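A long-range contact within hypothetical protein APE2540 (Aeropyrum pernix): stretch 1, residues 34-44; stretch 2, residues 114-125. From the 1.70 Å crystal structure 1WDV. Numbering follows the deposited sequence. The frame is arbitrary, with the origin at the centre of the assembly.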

# COMPACT_ATOMS: atom_id res chain seq x y z
N LEU A 34 -14.75 -2.06 11.13
CA LEU A 34 -14.19 -2.85 12.23
C LEU A 34 -13.13 -2.11 13.04
O LEU A 34 -12.96 -2.37 14.24
CB LEU A 34 -13.67 -4.19 11.70
CG LEU A 34 -14.83 -5.04 11.16
CD1 LEU A 34 -14.38 -6.45 10.85
CD2 LEU A 34 -15.96 -5.10 12.18
N LEU A 35 -12.44 -1.16 12.41
CA LEU A 35 -11.45 -0.35 13.09
C LEU A 35 -12.01 0.99 13.59
O LEU A 35 -11.33 1.77 14.28
CB LEU A 35 -10.28 -0.10 12.14
CG LEU A 35 -9.39 -1.29 11.90
CD1 LEU A 35 -8.40 -0.92 10.81
CD2 LEU A 35 -8.65 -1.67 13.19
N GLY A 36 -13.27 1.27 13.24
CA GLY A 36 -13.91 2.50 13.68
C GLY A 36 -13.40 3.76 13.00
O GLY A 36 -13.45 4.86 13.58
N VAL A 37 -12.91 3.60 11.78
CA VAL A 37 -12.37 4.73 11.04
C VAL A 37 -13.11 4.88 9.73
O VAL A 37 -14.16 4.29 9.57
CB VAL A 37 -10.85 4.55 10.81
CG1 VAL A 37 -10.16 4.49 12.17
CG2 VAL A 37 -10.55 3.26 10.01
N SER A 38 -12.58 5.71 8.84
CA SER A 38 -13.24 5.93 7.54
C SER A 38 -12.52 5.14 6.48
O SER A 38 -11.40 4.68 6.71
CB SER A 38 -13.19 7.40 7.15
OG SER A 38 -11.85 7.79 6.87
N GLU A 39 -13.14 4.99 5.32
CA GLU A 39 -12.49 4.26 4.25
C GLU A 39 -11.20 4.93 3.80
O GLU A 39 -10.26 4.26 3.36
CB GLU A 39 -13.40 4.13 3.04
CG GLU A 39 -14.48 3.07 3.25
CD GLU A 39 -15.19 2.73 1.96
OE1 GLU A 39 -14.66 3.05 0.87
OE2 GLU A 39 -16.28 2.13 2.02
N SER A 40 -11.15 6.26 3.90
CA SER A 40 -9.96 6.98 3.49
C SER A 40 -8.76 6.65 4.37
O SER A 40 -7.63 6.92 3.99
CB SER A 40 -10.21 8.51 3.47
OG SER A 40 -10.30 9.04 4.78
N GLU A 41 -9.03 6.08 5.54
CA GLU A 41 -7.94 5.67 6.45
C GLU A 41 -7.49 4.24 6.26
O GLU A 41 -6.55 3.79 6.93
CB GLU A 41 -8.35 5.89 7.90
CG GLU A 41 -8.48 7.38 8.18
CD GLU A 41 -9.33 7.67 9.39
OE1 GLU A 41 -8.78 7.87 10.49
OE2 GLU A 41 -10.57 7.72 9.23
N ILE A 42 -8.18 3.50 5.38
CA ILE A 42 -7.79 2.12 5.05
C ILE A 42 -7.07 2.28 3.70
O ILE A 42 -7.72 2.54 2.67
CB ILE A 42 -9.00 1.20 4.83
CG1 ILE A 42 -9.90 1.22 6.07
CG2 ILE A 42 -8.51 -0.21 4.50
CD1 ILE A 42 -9.22 0.74 7.42
N VAL A 43 -5.77 2.11 3.66
CA VAL A 43 -5.08 2.34 2.40
C VAL A 43 -4.74 1.07 1.67
O VAL A 43 -4.45 0.05 2.28
CB VAL A 43 -3.78 3.16 2.61
CG1 VAL A 43 -4.13 4.53 3.15
CG2 VAL A 43 -2.86 2.44 3.61
N LYS A 44 -4.81 1.13 0.35
CA LYS A 44 -4.47 -0.06 -0.42
C LYS A 44 -3.16 0.16 -1.14
O LYS A 44 -2.88 1.27 -1.58
CB LYS A 44 -5.60 -0.40 -1.39
CG LYS A 44 -6.19 0.77 -2.11
CD LYS A 44 -7.69 0.51 -2.34
CE LYS A 44 -8.35 1.57 -3.22
NZ LYS A 44 -9.71 1.13 -3.65
N ILE A 114 -2.65 12.93 -0.78
CA ILE A 114 -3.84 13.19 0.05
C ILE A 114 -3.71 12.47 1.40
O ILE A 114 -4.36 12.84 2.38
CB ILE A 114 -5.15 12.78 -0.70
CG1 ILE A 114 -6.37 13.33 0.05
CG2 ILE A 114 -5.28 11.30 -0.78
CD1 ILE A 114 -7.64 13.28 -0.77
N LEU A 115 -2.85 11.46 1.47
CA LEU A 115 -2.68 10.74 2.72
C LEU A 115 -1.72 11.41 3.70
O LEU A 115 -1.70 11.05 4.87
CB LEU A 115 -2.15 9.32 2.45
CG LEU A 115 -3.08 8.41 1.64
CD1 LEU A 115 -2.30 7.14 1.30
CD2 LEU A 115 -4.35 8.09 2.45
N LEU A 116 -0.94 12.39 3.25
CA LEU A 116 0.07 12.96 4.13
C LEU A 116 -0.37 13.70 5.39
O LEU A 116 0.36 13.69 6.40
CB LEU A 116 1.03 13.80 3.28
CG LEU A 116 1.88 12.91 2.37
CD1 LEU A 116 2.72 13.79 1.49
CD2 LEU A 116 2.77 12.00 3.23
N SER A 117 -1.55 14.31 5.36
CA SER A 117 -2.03 15.01 6.55
C SER A 117 -2.61 14.05 7.58
O SER A 117 -2.85 14.42 8.73
CB SER A 117 -3.11 16.03 6.18
OG SER A 117 -4.22 15.36 5.62
N ARG A 118 -2.83 12.79 7.19
CA ARG A 118 -3.39 11.82 8.13
C ARG A 118 -2.28 11.22 9.00
O ARG A 118 -1.28 10.71 8.48
CB ARG A 118 -4.15 10.70 7.38
CG ARG A 118 -4.96 9.80 8.32
CD ARG A 118 -6.29 10.44 8.73
NE ARG A 118 -7.26 10.41 7.64
CZ ARG A 118 -8.49 10.89 7.77
NH1 ARG A 118 -8.86 11.45 8.92
NH2 ARG A 118 -9.37 10.77 6.78
N LYS A 119 -2.42 11.30 10.32
CA LYS A 119 -1.36 10.78 11.17
C LYS A 119 -1.29 9.27 11.19
O LYS A 119 -0.20 8.71 11.31
CB LYS A 119 -1.52 11.30 12.60
CG LYS A 119 -1.43 12.82 12.64
CD LYS A 119 -0.90 13.35 13.97
CE LYS A 119 -0.35 14.77 13.80
NZ LYS A 119 0.29 15.26 15.05
N LYS A 120 -2.43 8.61 11.06
CA LYS A 120 -2.47 7.16 11.14
C LYS A 120 -3.39 6.56 10.08
O LYS A 120 -4.52 7.03 9.87
CB LYS A 120 -2.94 6.76 12.54
CG LYS A 120 -3.13 5.28 12.79
CD LYS A 120 -3.43 5.06 14.28
CE LYS A 120 -2.29 5.62 15.15
NZ LYS A 120 -2.54 5.50 16.64
N VAL A 121 -2.88 5.55 9.38
CA VAL A 121 -3.69 4.85 8.38
C VAL A 121 -3.43 3.37 8.57
O VAL A 121 -2.54 2.97 9.34
CB VAL A 121 -3.36 5.26 6.91
CG1 VAL A 121 -3.70 6.76 6.71
CG2 VAL A 121 -1.90 5.00 6.58
N TYR A 122 -4.24 2.56 7.89
CA TYR A 122 -4.13 1.11 8.05
C TYR A 122 -3.98 0.46 6.70
O TYR A 122 -4.91 0.51 5.87
CB TYR A 122 -5.39 0.57 8.75
CG TYR A 122 -5.66 1.24 10.07
CD1 TYR A 122 -6.40 2.42 10.14
CD2 TYR A 122 -5.10 0.74 11.24
CE1 TYR A 122 -6.57 3.10 11.35
CE2 TYR A 122 -5.25 1.40 12.45
CZ TYR A 122 -5.98 2.57 12.50
OH TYR A 122 -6.11 3.24 13.70
N GLY A 123 -2.80 -0.12 6.46
CA GLY A 123 -2.53 -0.75 5.18
C GLY A 123 -2.39 -2.26 5.25
O GLY A 123 -2.74 -2.88 6.26
N GLY A 124 -1.89 -2.86 4.18
CA GLY A 124 -1.74 -4.31 4.17
C GLY A 124 -0.66 -4.70 5.17
O GLY A 124 0.41 -4.09 5.21
N GLY A 125 -0.93 -5.73 5.96
CA GLY A 125 0.05 -6.14 6.96
C GLY A 125 0.90 -7.35 6.60
O GLY A 125 1.67 -7.82 7.44
O HOH W 1 -6.80 9.37 5.21
O HOH W 2 -6.41 7.43 11.59
O HOH W 3 -1.54 -0.66 2.14
O HOH W 4 -5.63 -1.65 4.23

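Y122, V43 and E41 cover the most surface in this contact, and all three sit where the backbones meet. The evidence for pairing is a single bridge, I42 with Y122, whose CA atoms lie 4.8 Å apart. Y122 uses both its backbone polar groups: Y122 N donates to E41 O (2.8 Å, N-H...O angle 152°), and V43 N donates to Y122 O (2.9 Å, 150°). The register advances in the same sense along both chains, E41 opposite V121 and V43 opposite G123, so the local arrangement is parallel. Beyond it, direct amide pairing gives way to water: water 3 donates to V43 O and accepts from G124 N, both at 3.0 Å.

The Y122 ring extends the contact toward the start of stretch 1. L35 CD1 stands 3.9 Å from the ring centroid and 23° off its normal, a CH-pi contact over the face. V37 CG1 adds apolar packing at 3.9 Å from Y122 CE1.

V43 points its CB toward stretch 2. V43 CG1 meets L115 CD2 at 3.6 Å and V121 CB at 3.9 Å, while V43 CG2 lies 3.6 Å from G123 CA. The absence of a side chain at G123 matters here, since an ideally placed CB would fall a tight 3.2 Å from V43 CG2.

E41 brings its aliphatic portion over one face of the R118 guanidinium, with E41 CG 3.3 Å from R118 NE. The salt bridge from E41 OE1 to R118 NH1 is long, 3.9 Å, and the oxygen lies well out of the guanidinium plane, so the attraction is between charges without a directed N-H. At the guanidinium edge, R118 NH2 donates a weak hydrogen bond to S40 OG (2.8 Å, 126°). Water 1 reinforces this corner, accepting from R118 NE at 2.7 Å and donating to S40 O at 2.9 Å.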